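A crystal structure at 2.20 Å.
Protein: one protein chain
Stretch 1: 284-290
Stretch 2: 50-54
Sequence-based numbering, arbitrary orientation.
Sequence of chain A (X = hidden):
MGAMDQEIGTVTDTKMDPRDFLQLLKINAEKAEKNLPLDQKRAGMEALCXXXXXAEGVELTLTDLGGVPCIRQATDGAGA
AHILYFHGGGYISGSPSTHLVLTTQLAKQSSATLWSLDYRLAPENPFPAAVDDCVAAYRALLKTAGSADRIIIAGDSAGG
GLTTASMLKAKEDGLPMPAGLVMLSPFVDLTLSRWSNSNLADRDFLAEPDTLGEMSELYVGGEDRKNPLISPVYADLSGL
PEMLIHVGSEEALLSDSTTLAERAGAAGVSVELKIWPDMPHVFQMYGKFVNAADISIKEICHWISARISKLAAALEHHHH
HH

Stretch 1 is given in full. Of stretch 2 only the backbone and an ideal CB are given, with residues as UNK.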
ATOM      1  N   GLN A 284       2.781   1.523 -16.617  1.00 11.42           N
ATOM      2  CA  GLN A 284       3.501   2.752 -16.820  1.00 11.70           C
ATOM      3  C   GLN A 284       4.166   2.764 -18.220  1.00 13.34           C
ATOM      4  O   GLN A 284       4.699   3.800 -18.624  1.00 12.44           O
ATOM      5  CB  GLN A 284       4.552   3.040 -15.674  1.00 10.41           C
ATOM      6  CG  GLN A 284       4.023   3.083 -14.200  1.00  7.09           C
ATOM      7  CD  GLN A 284       3.678   1.659 -13.624  1.00 11.00           C
ATOM      8  OE1 GLN A 284       3.760   0.630 -14.343  1.00  5.74           O
ATOM      9  NE2 GLN A 284       3.302   1.614 -12.350  1.00  5.32           N
ATOM     10  N   MET A 285       4.198   1.610 -18.901  1.00 14.15           N
ATOM     11  CA  MET A 285       4.624   1.553 -20.295  1.00 17.02           C
ATOM     12  C   MET A 285       3.658   2.232 -21.302  1.00 17.15           C
ATOM     13  O   MET A 285       4.061   2.568 -22.453  1.00 16.89           O
ATOM     14  CB  MET A 285       4.901   0.106 -20.769  1.00 17.71           C
ATOM     15  CG  MET A 285       5.750  -0.697 -19.834  1.00 21.03           C
ATOM     16  SD  MET A 285       7.550  -0.654 -19.968  1.00 33.47           S
ATOM     17  CE  MET A 285       7.864  -1.809 -21.298  1.00 31.64           C
ATOM     18  N   TYR A 286       2.409   2.434 -20.886  1.00 15.84           N
ATOM     19  CA  TYR A 286       1.358   2.747 -21.835  1.00 14.93           C
ATOM     20  C   TYR A 286       0.751   4.158 -21.714  1.00 14.72           C
ATOM     21  O   TYR A 286      -0.409   4.375 -22.092  1.00 14.29           O
ATOM     22  CB  TYR A 286       0.296   1.635 -21.813  1.00 14.07           C
ATOM     23  CG  TYR A 286       0.954   0.230 -21.865  1.00 15.22           C
ATOM     24  CD1 TYR A 286       0.846  -0.669 -20.805  1.00 17.60           C
ATOM     25  CD2 TYR A 286       1.671  -0.183 -22.985  1.00 16.23           C
ATOM     26  CE1 TYR A 286       1.479  -1.927 -20.860  1.00 19.02           C
ATOM     27  CE2 TYR A 286       2.270  -1.431 -23.068  1.00 16.05           C
ATOM     28  CZ  TYR A 286       2.182  -2.301 -22.016  1.00 20.49           C
ATOM     29  OH  TYR A 286       2.838  -3.502 -22.099  1.00 22.20           O
ATOM     30  N   GLY A 287       1.541   5.117 -21.228  1.00 15.05           N
ATOM     31  CA  GLY A 287       1.128   6.529 -21.199  1.00 14.55           C
ATOM     32  C   GLY A 287       0.486   6.898 -22.513  1.00 15.72           C
ATOM     33  O   GLY A 287      -0.542   7.559 -22.542  1.00 15.94           O
ATOM     34  N   LYS A 288       1.044   6.417 -23.620  1.00 16.16           N
ATOM     35  CA  LYS A 288       0.467   6.725 -24.910  1.00 17.56           C
ATOM     36  C   LYS A 288      -1.048   6.437 -24.997  1.00 17.82           C
ATOM     37  O   LYS A 288      -1.766   7.229 -25.621  1.00 19.09           O
ATOM     38  CB  LYS A 288       1.252   6.003 -25.995  1.00 17.52           C
ATOM     39  CG  LYS A 288       0.608   5.995 -27.363  1.00 19.90           C
ATOM     40  CD  LYS A 288       1.590   5.373 -28.375  1.00 24.97           C
ATOM     41  CE  LYS A 288       1.357   5.818 -29.823  1.00 25.89           C
ATOM     42  NZ  LYS A 288       2.020   4.862 -30.782  1.00 28.93           N
ATOM     43  N   PHE A 289      -1.487   5.345 -24.344  1.00 18.27           N
ATOM     44  CA  PHE A 289      -2.862   4.780 -24.367  1.00 18.45           C
ATOM     45  C   PHE A 289      -3.697   5.035 -23.127  1.00 18.49           C
ATOM     46  O   PHE A 289      -4.856   5.433 -23.247  1.00 19.00           O
ATOM     47  CB  PHE A 289      -2.825   3.268 -24.648  1.00 19.43           C
ATOM     48  CG  PHE A 289      -2.070   2.937 -25.916  1.00 21.02           C
ATOM     49  CD1 PHE A 289      -0.813   2.344 -25.852  1.00 19.52           C
ATOM     50  CD2 PHE A 289      -2.558   3.370 -27.160  1.00 20.39           C
ATOM     51  CE1 PHE A 289      -0.096   2.073 -27.026  1.00 23.91           C
ATOM     52  CE2 PHE A 289      -1.812   3.146 -28.349  1.00 21.59           C
ATOM     53  CZ  PHE A 289      -0.603   2.471 -28.279  1.00 22.99           C
ATOM     54  N   VAL A 290      -3.168   4.793 -21.928  1.00 17.60           N
ATOM     55  CA  VAL A 290      -4.009   5.050 -20.769  1.00 17.55           C
ATOM     56  C   VAL A 290      -3.448   6.187 -19.902  1.00 18.28           C
ATOM     57  O   VAL A 290      -2.243   6.334 -19.737  1.00 20.20           O
ATOM     58  CB  VAL A 290      -4.301   3.775 -19.969  1.00 16.78           C
ATOM     59  CG1 VAL A 290      -5.202   2.875 -20.748  1.00 18.65           C
ATOM     60  CG2 VAL A 290      -2.983   3.035 -19.609  1.00 16.29           C
ATOM     61  N   UNK A  50      10.685  -0.032 -30.109  1.00 37.43           N
ATOM     62  CA  UNK A  50      11.187   1.162 -30.825  1.00 38.88           C
ATOM     63  C   UNK A  50      10.086   2.135 -31.247  1.00 38.96           C
ATOM     64  O   UNK A  50      10.340   3.325 -31.372  1.00 38.33           O
ATOM     65  CB  UNK A  50      11.964   0.726 -32.069  1.00 38.88           C
ATOM     66  N   UNK A  51       8.874   1.619 -31.466  1.00 39.91           N
ATOM     67  CA  UNK A  51       7.688   2.423 -31.836  1.00 41.36           C
ATOM     68  C   UNK A  51       7.129   3.398 -30.774  1.00 40.82           C
ATOM     69  O   UNK A  51       6.424   4.341 -31.124  1.00 40.68           O
ATOM     70  CB  UNK A  51       6.564   1.460 -32.224  1.00 41.36           C
ATOM     71  N   UNK A  52       7.386   3.153 -29.494  1.00 39.99           N
ATOM     72  CA  UNK A  52       6.809   3.979 -28.442  1.00 39.81           C
ATOM     73  C   UNK A  52       7.633   5.227 -28.239  1.00 38.60           C
ATOM     74  O   UNK A  52       8.864   5.180 -28.367  1.00 39.87           O
ATOM     75  CB  UNK A  52       6.703   3.196 -27.132  1.00 39.81           C
ATOM     76  N   UNK A  53       6.978   6.350 -27.911  1.00 37.15           N
ATOM     77  CA  UNK A  53       7.724   7.605 -27.800  1.00 35.56           C
ATOM     78  C   UNK A  53       8.629   7.618 -26.565  1.00 34.32           C
ATOM     79  O   UNK A  53       8.420   6.822 -25.652  1.00 33.52           O
ATOM     80  CB  UNK A  53       6.756   8.789 -27.748  1.00 35.56           C
ATOM     81  N   UNK A  54       9.652   8.475 -26.601  1.00 32.45           N
ATOM     82  CA  UNK A  54      10.688   8.617 -25.576  1.00 31.39           C
ATOM     83  C   UNK A  54      10.722  10.097 -25.127  1.00 31.32           C
ATOM     84  O   UNK A  54      10.400  10.980 -25.897  1.00 31.89           O
ATOM     85  CB  UNK A  54      12.051   8.166 -26.106  1.00 31.39           C
TER

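Position 50 lies out of reach of stretch 1. Nothing of that stretch comes within 5.5 Å of its ideal CB. The backbone angles, phi -51° and psi -28°, suit most residues. Stretch 1 sets no preference here, so polar, charged or small side chains would all do. The deposited residue is Glu50, and it makes no contact with stretch 1.

Position 51 has a CA-to-CB bond that runs sideways, and its ideal CB also has nothing of stretch 1 within 5.5 Å. What the position offers stretch 1 is its backbone carbonyl, with the amine of Lys288 nearby. Many side chains would fit. The residue is Arg51. The end of its side chain runs off from stretch 1, and its guanidinium is far from Lys288 NZ. The closest pair is Lys288 NZ to Arg51 O at 4.4 Å, too far for a hydrogen bond.

Position 52 gives the shortest CA-to-CA distance between the stretches, 7.8 Å from its CA to Lys288 CA. CA-to-CB points sideways, and the ideal CB is 5.4 Å from Met285 O. Beyond it is a space bordered by that carbonyl, the rings of Tyr286 and Phe289, and the extended chain of Lys288. The setting is largely apolar and asks for reach. Leucine, methionine or an aromatic residue would suit; a short side chain would leave much of the space unfilled. The residue is Phe52. It has 81 Å² covered by stretch 1, the largest share in stretch 2. Phe52 CE1 meets Tyr286 CD2 at 4.0 Å and Phe289 CE1 at 3.9 Å. It lies at the edge of both of those rings, near their planes. Phe52 CD1 is 3.8 Å from Met285 O. Lys288 NZ lies 5.8 Å from the centroid of the Phe52 ring and nearly on its normal; at that length the cation-pi attraction is weak at most.

Position 53 points its CA-to-CB bond toward stretch 1, but its ideal CB still has more than 5.5 Å of clearance. The methylenes of Lys288 are the nearby feature. Phi is -71° and psi 158°, an extended pair that proline accepts. Valine, leucine or a longer polar residue could also fit. The residue is Pro53. Its ring packs against the lysine chain, with Pro53 CD 4.2 Å from Lys288 CD.

Position 54 is again out of reach, in an extended conformation. Many would serve. The residue is Arg54, which does not touch stretch 1.

Stretch 2 50-54: ERFPR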
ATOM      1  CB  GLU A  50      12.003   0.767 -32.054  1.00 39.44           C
ATOM      2  CG  GLU A  50      13.458   1.189 -32.007  1.00 43.38           C
ATOM      3  CD  GLU A  50      14.423   0.006 -32.303  1.00 49.99           C
ATOM      4  OE1 GLU A  50      14.394  -0.489 -33.461  1.00 49.00           O
ATOM      5  OE2 GLU A  50      15.192  -0.422 -31.374  1.00 49.73           O
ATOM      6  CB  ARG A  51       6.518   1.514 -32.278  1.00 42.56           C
ATOM      7  CG  ARG A  51       6.319   1.318 -33.798  1.00 46.78           C
ATOM      8  CD  ARG A  51       7.181   0.187 -34.406  1.00 52.82           C
ATOM      9  NE  ARG A  51       8.441   0.650 -35.047  1.00 58.78           N
ATOM     10  CZ  ARG A  51       8.753   0.495 -36.345  1.00 59.22           C
ATOM     11  NH1 ARG A  51       7.893  -0.112 -37.167  1.00 59.52           N
ATOM     12  NH2 ARG A  51       9.931   0.930 -36.821  1.00 56.86           N
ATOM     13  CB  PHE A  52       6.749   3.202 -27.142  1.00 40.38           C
ATOM     14  CG  PHE A  52       5.661   2.178 -27.098  1.00 43.39           C
ATOM     15  CD1 PHE A  52       4.597   2.318 -26.211  1.00 46.76           C
ATOM     16  CD2 PHE A  52       5.685   1.072 -27.939  1.00 45.09           C
ATOM     17  CE1 PHE A  52       3.586   1.353 -26.160  1.00 47.35           C
ATOM     18  CE2 PHE A  52       4.669   0.108 -27.889  1.00 46.03           C
ATOM     19  CZ  PHE A  52       3.628   0.249 -27.004  1.00 46.29           C
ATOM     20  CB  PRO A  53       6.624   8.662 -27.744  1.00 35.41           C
ATOM     21  CG  PRO A  53       5.506   7.977 -27.036  1.00 36.49           C
ATOM     22  CD  PRO A  53       5.549   6.535 -27.580  1.00 37.87           C
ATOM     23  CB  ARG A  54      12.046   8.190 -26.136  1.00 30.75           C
ATOM     24  CG  ARG A  54      12.053   6.769 -26.624  1.00 29.28           C
ATOM     25  CD  ARG A  54      13.269   6.505 -27.424  1.00 33.23           C
ATOM     26  NE  ARG A  54      13.333   5.161 -28.026  1.00 32.39           N
ATOM     27  CZ  ARG A  54      14.403   4.708 -28.696  1.00 33.07           C
ATOM     28  NH1 ARG A  54      15.483   5.493 -28.849  1.00 32.19           N
ATOM     29  NH2 ARG A  54      14.407   3.484 -29.206  1.00 28.98           N
TER
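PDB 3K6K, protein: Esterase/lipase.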